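Quinone reductase (PDB 4GI5) binds FAD as a flavoprotein of the NAD(P)H dehydrogenase (quinone) family and probably reduces quinones at the expense of NAD(P)H. Local coordinates at residues B[27-32]-B[119-123]; B[66-70]-B[133-138]; B[90-94]-B[140-144]. One frame throughout, in Å; residues are numbered along the deposited sequence.

Contact 1 of 3, residues B[27-32]-B[119-123]; sequences LIYAHP and QFPLW. With FAD (flavin-adenine dinucleotide), chain H.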
# COMPACT_ATOMS: atom_id res chain seq x y z
N LEU B 27 3.60 17.65 -8.84
CA LEU B 27 4.47 16.45 -8.60
C LEU B 27 4.50 16.17 -7.11
O LEU B 27 4.92 17.02 -6.29
CB LEU B 27 5.91 16.65 -9.11
CG LEU B 27 6.91 15.51 -8.78
CD1 LEU B 27 6.60 14.29 -9.56
CD2 LEU B 27 8.32 15.93 -9.15
N ILE B 28 3.96 15.02 -6.73
CA ILE B 28 4.04 14.52 -5.33
C ILE B 28 5.22 13.60 -5.31
O ILE B 28 5.23 12.57 -6.04
CB ILE B 28 2.73 13.81 -4.88
CG1 ILE B 28 1.44 14.58 -5.14
CG2 ILE B 28 2.87 13.51 -3.41
CD1 ILE B 28 1.43 15.93 -4.47
N TYR B 29 6.22 13.84 -4.47
CA TYR B 29 7.54 13.19 -4.54
C TYR B 29 7.93 12.69 -3.16
O TYR B 29 7.89 13.42 -2.19
CB TYR B 29 8.60 14.19 -5.06
CG TYR B 29 10.03 13.81 -4.86
CD1 TYR B 29 10.68 12.89 -5.71
CD2 TYR B 29 10.77 14.34 -3.82
CE1 TYR B 29 12.02 12.57 -5.48
CE2 TYR B 29 12.11 14.00 -3.62
CZ TYR B 29 12.71 13.12 -4.51
OH TYR B 29 14.03 12.80 -4.25
N ALA B 30 8.26 11.41 -3.05
CA ALA B 30 8.64 10.75 -1.82
C ALA B 30 9.97 10.06 -1.88
O ALA B 30 10.08 8.93 -2.28
CB ALA B 30 7.54 9.73 -1.43
N HIS B 31 11.06 10.77 -1.49
CA HIS B 31 12.35 10.11 -1.31
C HIS B 31 13.10 10.95 -0.31
O HIS B 31 13.09 12.16 -0.45
CB HIS B 31 13.16 9.99 -2.61
CG HIS B 31 14.25 9.00 -2.49
ND1 HIS B 31 15.36 9.18 -1.68
CD2 HIS B 31 14.37 7.73 -2.99
CE1 HIS B 31 16.15 8.15 -1.78
NE2 HIS B 31 15.56 7.23 -2.53
N PRO B 32 13.71 10.29 0.69
CA PRO B 32 14.42 11.01 1.73
C PRO B 32 15.79 11.66 1.31
O PRO B 32 16.24 12.60 1.95
CB PRO B 32 14.67 9.91 2.74
CG PRO B 32 14.70 8.67 2.10
CD PRO B 32 13.64 8.86 0.99
N GLN B 119 5.67 10.32 -7.70
CA GLN B 119 6.94 9.74 -7.95
C GLN B 119 7.53 9.18 -6.66
O GLN B 119 7.60 9.87 -5.65
CB GLN B 119 7.95 10.77 -8.48
CG GLN B 119 9.24 10.18 -8.82
CD GLN B 119 10.32 11.17 -9.07
OE1 GLN B 119 10.06 12.30 -9.47
NE2 GLN B 119 11.55 10.72 -8.87
N PHE B 120 7.87 7.88 -6.73
CA PHE B 120 8.36 7.15 -5.57
C PHE B 120 9.12 5.89 -5.92
O PHE B 120 8.87 5.27 -6.93
CB PHE B 120 7.20 6.81 -4.62
CG PHE B 120 6.11 5.99 -5.24
CD1 PHE B 120 5.08 6.63 -5.89
CD2 PHE B 120 6.06 4.60 -5.11
CE1 PHE B 120 4.07 5.92 -6.50
CE2 PHE B 120 5.00 3.87 -5.62
CZ PHE B 120 4.03 4.53 -6.38
N PRO B 121 10.10 5.50 -5.07
CA PRO B 121 10.64 4.14 -5.15
C PRO B 121 9.57 3.16 -4.65
O PRO B 121 8.86 3.47 -3.68
CB PRO B 121 11.83 4.17 -4.17
CG PRO B 121 11.37 5.20 -3.16
CD PRO B 121 10.57 6.23 -3.87
N LEU B 122 9.50 2.01 -5.28
CA LEU B 122 8.66 0.92 -4.79
C LEU B 122 9.26 0.36 -3.54
O LEU B 122 10.40 -0.15 -3.56
CB LEU B 122 8.51 -0.13 -5.93
CG LEU B 122 7.36 -1.09 -5.66
CD1 LEU B 122 6.00 -0.44 -5.68
CD2 LEU B 122 7.47 -2.16 -6.72
N TRP B 123 8.56 0.47 -2.41
CA TRP B 123 9.06 -0.03 -1.13
C TRP B 123 7.97 -1.04 -0.64
O TRP B 123 6.82 -0.63 -0.39
CB TRP B 123 9.23 1.07 -0.08
CG TRP B 123 10.50 1.87 -0.23
CD1 TRP B 123 11.47 1.75 -1.16
CD2 TRP B 123 10.87 3.02 0.60
NE1 TRP B 123 12.49 2.71 -0.92
CE2 TRP B 123 12.11 3.50 0.12
CE3 TRP B 123 10.32 3.60 1.69
CZ2 TRP B 123 12.74 4.59 0.72
CZ3 TRP B 123 10.92 4.73 2.28
CH2 TRP B 123 12.14 5.16 1.79
PA FAD H . 19.48 5.15 -5.04
O1A FAD H . 19.57 6.57 -4.66
O2A FAD H . 19.83 4.03 -4.18
O5B FAD H . 20.37 4.90 -6.39
C5B FAD H . 20.33 3.72 -7.22
C4B FAD H . 21.49 3.77 -8.17
O4B FAD H . 21.22 4.76 -9.13
C3B FAD H . 22.81 4.01 -7.49
O3B FAD H . 23.69 3.04 -8.03
C2B FAD H . 23.11 5.38 -8.02
O2B FAD H . 24.53 5.70 -8.03
C1B FAD H . 22.50 5.48 -9.37
N9A FAD H . 22.28 6.91 -9.75
C8A FAD H . 21.82 8.03 -8.97
N7A FAD H . 21.79 9.14 -9.67
C5A FAD H . 22.35 8.72 -10.84
C6A FAD H . 22.78 9.38 -12.08
N6A FAD H . 22.47 10.64 -12.10
N1A FAD H . 23.33 8.68 -13.13
C2A FAD H . 23.51 7.37 -13.02
N3A FAD H . 23.17 6.69 -11.86
C4A FAD H . 22.62 7.36 -10.90
N1 FAD H . 12.22 -3.17 -4.98
C2 FAD H . 11.23 -3.88 -5.56
O2 FAD H . 11.30 -4.27 -6.80
N3 FAD H . 10.09 -4.23 -4.85
C4 FAD H . 9.97 -3.98 -3.53
O4 FAD H . 8.92 -4.22 -2.93
C4X FAD H . 11.04 -3.25 -2.90
N5 FAD H . 10.94 -2.92 -1.58
C5X FAD H . 11.94 -2.10 -0.99
C6 FAD H . 11.81 -1.69 0.25
C7 FAD H . 12.70 -0.79 0.82
C7M FAD H . 12.53 -0.33 2.22
C8 FAD H . 13.84 -0.39 0.08
C8M FAD H . 14.86 0.52 0.72
C9 FAD H . 14.01 -0.82 -1.20
C9A FAD H . 13.04 -1.67 -1.79
N10 FAD H . 13.10 -2.02 -3.12
C10 FAD H . 12.11 -2.80 -3.71
C1' FAD H . 14.17 -1.55 -4.00
C2' FAD H . 13.80 -0.11 -4.36
O2' FAD H . 12.65 0.06 -5.20
C3' FAD H . 15.00 0.61 -5.06
O3' FAD H . 16.02 0.64 -4.02
C4' FAD H . 14.70 2.06 -5.47
O4' FAD H . 13.84 2.06 -6.56
C5' FAD H . 16.01 2.74 -5.96
O5' FAD H . 15.74 4.10 -6.16
P FAD H . 16.55 5.16 -5.21
O1P FAD H . 16.16 6.51 -5.66
O2P FAD H . 16.43 4.89 -3.78
O3P FAD H . 18.04 4.80 -5.73

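Contact 2 of 3, residues B[66-70]-B[133-138]; sequences WKAGY and GWIDRV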
# COMPACT_ATOMS: atom_id res chain seq x y z
N TRP B 66 6.57 16.13 6.13
CA TRP B 66 5.13 15.84 6.02
C TRP B 66 4.71 14.88 7.15
O TRP B 66 5.32 13.82 7.32
CB TRP B 66 4.89 15.16 4.66
CG TRP B 66 3.41 14.83 4.46
CD1 TRP B 66 2.82 13.56 4.55
CD2 TRP B 66 2.35 15.74 4.22
NE1 TRP B 66 1.49 13.68 4.40
CE2 TRP B 66 1.14 15.00 4.25
CE3 TRP B 66 2.27 17.14 4.06
CZ2 TRP B 66 -0.10 15.58 4.02
CZ3 TRP B 66 0.99 17.70 3.81
CH2 TRP B 66 -0.16 16.96 3.83
N LYS B 67 3.62 15.19 7.85
CA LYS B 67 3.10 14.33 8.86
C LYS B 67 2.35 13.13 8.27
O LYS B 67 1.39 13.35 7.52
CB LYS B 67 2.10 15.10 9.75
CG LYS B 67 1.40 14.31 10.84
CD LYS B 67 0.45 15.13 11.75
CE LYS B 67 -0.53 14.23 12.54
NZ LYS B 67 -1.46 15.14 13.14
N ALA B 68 2.83 11.93 8.56
CA ALA B 68 2.20 10.76 7.88
C ALA B 68 0.98 10.12 8.54
O ALA B 68 0.17 9.55 7.83
CB ALA B 68 3.27 9.67 7.73
N GLY B 69 0.84 10.17 9.86
CA GLY B 69 -0.15 9.45 10.61
C GLY B 69 -1.39 10.25 10.81
O GLY B 69 -1.37 11.20 11.62
N TYR B 70 -2.46 9.96 10.12
CA TYR B 70 -3.73 10.70 10.29
C TYR B 70 -4.21 10.49 11.74
O TYR B 70 -4.31 9.34 12.24
CB TYR B 70 -4.76 10.14 9.30
CG TYR B 70 -6.13 10.66 9.41
CD1 TYR B 70 -6.37 11.94 9.72
CD2 TYR B 70 -7.21 9.87 9.10
CE1 TYR B 70 -7.66 12.46 9.77
CE2 TYR B 70 -8.52 10.33 9.23
CZ TYR B 70 -8.74 11.67 9.61
OH TYR B 70 -10.00 12.19 9.70
N GLY B 133 0.79 8.39 3.70
CA GLY B 133 0.23 9.35 4.65
C GLY B 133 -0.30 10.63 4.04
O GLY B 133 -1.24 11.19 4.58
N TRP B 134 0.27 11.06 2.93
CA TRP B 134 -0.31 12.07 2.10
C TRP B 134 -1.70 11.69 1.60
O TRP B 134 -2.66 12.44 1.79
CB TRP B 134 0.63 12.48 1.04
CG TRP B 134 0.22 13.58 0.15
CD1 TRP B 134 0.63 14.95 0.29
CD2 TRP B 134 -0.63 13.56 -0.99
NE1 TRP B 134 0.11 15.70 -0.76
CE2 TRP B 134 -0.71 14.91 -1.50
CE3 TRP B 134 -1.38 12.55 -1.63
CZ2 TRP B 134 -1.48 15.23 -2.61
CZ3 TRP B 134 -2.14 12.88 -2.77
CH2 TRP B 134 -2.14 14.22 -3.24
N ILE B 135 -1.82 10.47 1.07
CA ILE B 135 -3.13 9.97 0.67
C ILE B 135 -4.06 10.00 1.84
O ILE B 135 -5.20 10.54 1.77
CB ILE B 135 -3.04 8.58 0.03
CG1 ILE B 135 -2.23 8.65 -1.24
CG2 ILE B 135 -4.44 7.97 -0.15
CD1 ILE B 135 -3.00 9.20 -2.43
N ASP B 136 -3.69 9.37 2.96
CA ASP B 136 -4.62 9.19 4.06
C ASP B 136 -5.12 10.53 4.60
O ASP B 136 -6.28 10.62 4.96
CB ASP B 136 -3.92 8.52 5.24
CG ASP B 136 -3.62 7.00 5.04
OD1 ASP B 136 -4.06 6.41 4.05
OD2 ASP B 136 -2.72 6.54 5.83
N ARG B 137 -4.25 11.50 4.65
CA ARG B 137 -4.57 12.80 5.25
C ARG B 137 -5.18 13.80 4.29
O ARG B 137 -6.03 14.61 4.71
CB ARG B 137 -3.39 13.36 6.00
CG ARG B 137 -2.98 12.53 7.17
CD ARG B 137 -1.68 12.92 7.92
NE ARG B 137 -1.94 14.25 8.56
CZ ARG B 137 -1.38 15.41 8.17
NH1 ARG B 137 -0.50 15.53 7.16
NH2 ARG B 137 -1.85 16.55 8.76
N VAL B 138 -4.78 13.80 3.05
CA VAL B 138 -5.27 14.80 2.08
C VAL B 138 -6.64 14.37 1.51
O VAL B 138 -7.47 15.20 1.18
CB VAL B 138 -4.27 15.00 0.97
CG1 VAL B 138 -4.73 15.87 -0.17
CG2 VAL B 138 -2.99 15.57 1.57
O HOH W 1 -2.07 8.05 7.96

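Contact 3 of 3, residues B[90-94]-B[140-144]; sequences SKQAF and AWGFA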
# COMPACT_ATOMS: atom_id res chain seq x y z
N SER B 90 -13.39 13.80 9.73
CA SER B 90 -13.02 14.40 8.43
C SER B 90 -14.19 15.06 7.76
O SER B 90 -14.04 16.16 7.22
CB SER B 90 -12.37 13.32 7.50
OG SER B 90 -12.04 13.97 6.25
N LYS B 91 -15.31 14.39 7.73
CA LYS B 91 -16.52 14.90 7.05
C LYS B 91 -16.81 16.33 7.65
O LYS B 91 -17.00 17.32 6.90
CB LYS B 91 -17.68 14.05 7.34
CG LYS B 91 -18.99 14.60 6.78
CD LYS B 91 -20.17 13.66 6.98
CE LYS B 91 -21.44 14.42 6.48
NZ LYS B 91 -22.48 13.45 6.76
N GLN B 92 -16.78 16.41 8.96
CA GLN B 92 -17.01 17.73 9.62
C GLN B 92 -15.87 18.73 9.38
O GLN B 92 -16.16 19.89 9.04
CB GLN B 92 -17.29 17.57 11.12
CG GLN B 92 -17.59 18.96 11.70
CD GLN B 92 -17.79 18.94 13.18
OE1 GLN B 92 -16.86 18.66 14.00
NE2 GLN B 92 -19.02 19.20 13.55
N ALA B 93 -14.61 18.31 9.50
CA ALA B 93 -13.48 19.22 9.29
C ALA B 93 -13.45 19.81 7.92
O ALA B 93 -13.18 21.03 7.73
CB ALA B 93 -12.18 18.55 9.56
N PHE B 94 -13.73 18.98 6.92
CA PHE B 94 -13.70 19.45 5.55
C PHE B 94 -14.92 20.42 5.32
O PHE B 94 -14.73 21.46 4.68
CB PHE B 94 -13.81 18.30 4.54
CG PHE B 94 -13.74 18.76 3.12
CD1 PHE B 94 -12.52 18.99 2.55
CD2 PHE B 94 -14.85 18.98 2.39
CE1 PHE B 94 -12.38 19.47 1.29
CE2 PHE B 94 -14.75 19.41 1.05
CZ PHE B 94 -13.52 19.72 0.54
N ALA B 140 -9.70 13.71 2.01
CA ALA B 140 -10.77 13.84 3.00
C ALA B 140 -12.20 13.42 2.55
O ALA B 140 -12.52 13.41 1.37
CB ALA B 140 -10.81 15.35 3.43
N TRP B 141 -13.02 13.23 3.55
CA TRP B 141 -14.43 12.97 3.38
C TRP B 141 -15.12 14.22 2.88
O TRP B 141 -15.05 15.23 3.59
CB TRP B 141 -15.06 12.47 4.64
CG TRP B 141 -16.55 12.12 4.45
CD1 TRP B 141 -17.58 12.96 3.90
CD2 TRP B 141 -17.20 10.92 4.81
NE1 TRP B 141 -18.77 12.29 3.88
CE2 TRP B 141 -18.59 11.08 4.47
CE3 TRP B 141 -16.78 9.77 5.38
CZ2 TRP B 141 -19.51 10.09 4.68
CZ3 TRP B 141 -17.69 8.77 5.60
CH2 TRP B 141 -19.06 8.93 5.24
N GLY B 142 -15.65 14.22 1.69
CA GLY B 142 -16.19 15.43 1.04
C GLY B 142 -15.29 15.88 -0.07
O GLY B 142 -15.69 16.76 -0.85
N PHE B 143 -14.04 15.32 -0.16
CA PHE B 143 -13.03 15.77 -1.10
C PHE B 143 -12.73 14.59 -2.06
O PHE B 143 -13.08 14.58 -3.23
CB PHE B 143 -11.77 16.24 -0.38
CG PHE B 143 -10.73 16.82 -1.30
CD1 PHE B 143 -10.97 18.01 -1.98
CD2 PHE B 143 -9.51 16.21 -1.46
CE1 PHE B 143 -10.03 18.56 -2.77
CE2 PHE B 143 -8.53 16.81 -2.22
CZ PHE B 143 -8.82 17.97 -2.93
N ALA B 144 -12.14 13.52 -1.52
CA ALA B 144 -11.85 12.31 -2.30
C ALA B 144 -12.79 11.14 -2.18
O ALA B 144 -12.80 10.22 -3.03
CB ALA B 144 -10.43 11.84 -1.98
O HOH W 2 -17.14 16.89 4.28

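Contact 1 of 3, residues B[27-32]-B[119-123]
Y29 and Q119 sit beside each other on neighbouring parallel strands of the central sheet, and the tight part of the contact is built round this pair. Q119 N donates to I28 O (2.8 Å), and A30 N returns a bond to Q119 O (3.1 Å). Both side chains leave the same face of the sheet with CG anti to the backbone N (chi1 164° for Y29, -176° for Q119), so they run alongside each other. The amide carbon CD of Q119 meets the tyrosine ring at its edge, 3.8 Å from CD1, with the two planes turned 70° apart. Q119 NE2 is bonded to N38 O, but OE1 is buried without a polar partner in the model.

Beyond the paired residues Y29 and Q119 direct contacts become fewer, and both segments reach FAD, although A30 O still lies 3.2 Å from P121 CD. H31 NE2 donates to FAD O2P (2.8 Å), which sits in the plane of the imidazole; ND1 is bonded to E33 N, so both ring nitrogens are engaged. L122 O accepts a bond from the ribityl hydroxyl O2'. W123 lays one face against the dimethyl end of the flavin, with CD1 3.4 Å from FAD C8, and has P121 CG over the other. A looser join lies at partly exposed P32, where CD is 4.1 Å from W123 CH2 and W84 of the second subunit packs on the proline. This is the carboxy-terminal end of the parallel strands of a flavodoxin-like sheet: strand 24-29 lies between 55-60 and 115-121, strand 168-174 lies on the other side of 115-121, and helices 37-51 and 129-138 pack on the two faces.

Contact 2 of 3, residues B[66-70]-B[133-138]
One water joins Y70 and D136 across the contact: it donates to D136 OD2 (2.7 Å) and to A68 O, and accepts from Y70 N (2.9 Å). It ties the loop that follows strand 55-60 to helix 129-138 of the flavodoxin-like fold, close to the subunit interface. D136 OD2 takes a further hydrogen bond from A129 N of the second subunit, while OD1 is in a salt bridge with K132, so both carboxylate oxygens are engaged; the residue also lines an FAD pocket.

The indole of W66 is held between two side chains of the helix. R137 NH1 lies over one face, 3.2 Å from CZ2, and W134 CD1 lies over the opposite face, 3.9 Å from the same CZ2. The ring and guanidinium planes are 54° apart, so the arginine leans over the indole and is not stacked flat on it. At the ring edge, near its plane, comes the backbone of G133.

R137, the residue most buried by the contact, reaches the loop by a bend at chi3 (67°) that turns its guanidinium back under K67. The extended lysine chain crosses it at about a right angle, with CB over a face of the guanidinium, 3.7 Å from NH1. Both cations have acidic partners: D74 accepts from K67 NZ and R137 NH2, D71 pairs with the lysine and D102 with the arginine, an arrangement likely to keep both charged. Farther along, Y70 CB rests 3.7 Å from R137 CG, and the tyrosine hydroxyl is bonded to P86 O. With no side chain on G133, the carbonyl of A68 comes right up to the helix, its O 3.2 Å from G133 CA.

Contact 3 of 3, residues B[90-94]-B[140-144]
W141, F94 and K91 make up most of this contact, in which helix 86-96 lies against the loop that leaves helix 129-138. K91 runs fully extended alongside the W141 side chain, the two pointing the same way. Its CB makes a CH-pi contact over the five-membered ring of W141, 3.7 Å from the centroid and 18° off the normal, and CG and CD continue along the same ring, CG at 3.6 Å from W141 CD1. The aliphatic part of the lysine thus lies flat on the indole on the solvent-exposed side.

Deeper in, S90 fixes the tryptophan backbone: W141 N donates to S90 OG (3.0 Å, 161° at the hydrogen). A water adds a second tie, donating to K91 O and to W141 O.

F94, one turn farther along the helix, has CG anti to the backbone N (chi1 -178°), which sends its ring along the loop. Its CB is 3.4 Å from W141 O. G142 C and F143 CB lie over one face of the ring, and the latter makes a CH-pi contact with F94 at 4.1 Å from the ring centroid. The two phenyl groups meet obliquely, while F94 CE2 approaches G142 O to 3.4 Å. G142 has a positive phi, a conformation well suited to glycine, and the turn around it closes with F143 N and A144 N both donating to A140 O.

F143 also meets the ring of F164 edge-to-face, and W141 packs against Y145, a residue of the FAD pocket. Helix 86-96 itself starts at P86, next to R85, which binds FAD, so the contact lies beside a flavin site, the S90 side chain about 6 Å from a bound FAD at the nearest atoms, consistent with the edge of a cofactor pocket in this flavodoxin-like fold.

Overall arrangement
From the N terminus, strand 24-29 waits for strand 115-121 to close contact 1, spanning 86 residues. The loop at 66-70 and helix 86-96 both lie within that span, and their partners, 133-138 and 140-144, come after it, so all three contacts cross one another and none nests. Contact 1 belongs to the parallel sheet; contact 2 ties the loop after strand 55-60 to helix 129-138; contact 3 joins helix 86-96 to the loop after helix 129-138. I28 on W134 connects contacts 1 and 2, and Y70 on S90 connects 2 and 3, whereas contacts 1 and 3 stay about 10 Å apart at their nearest atoms.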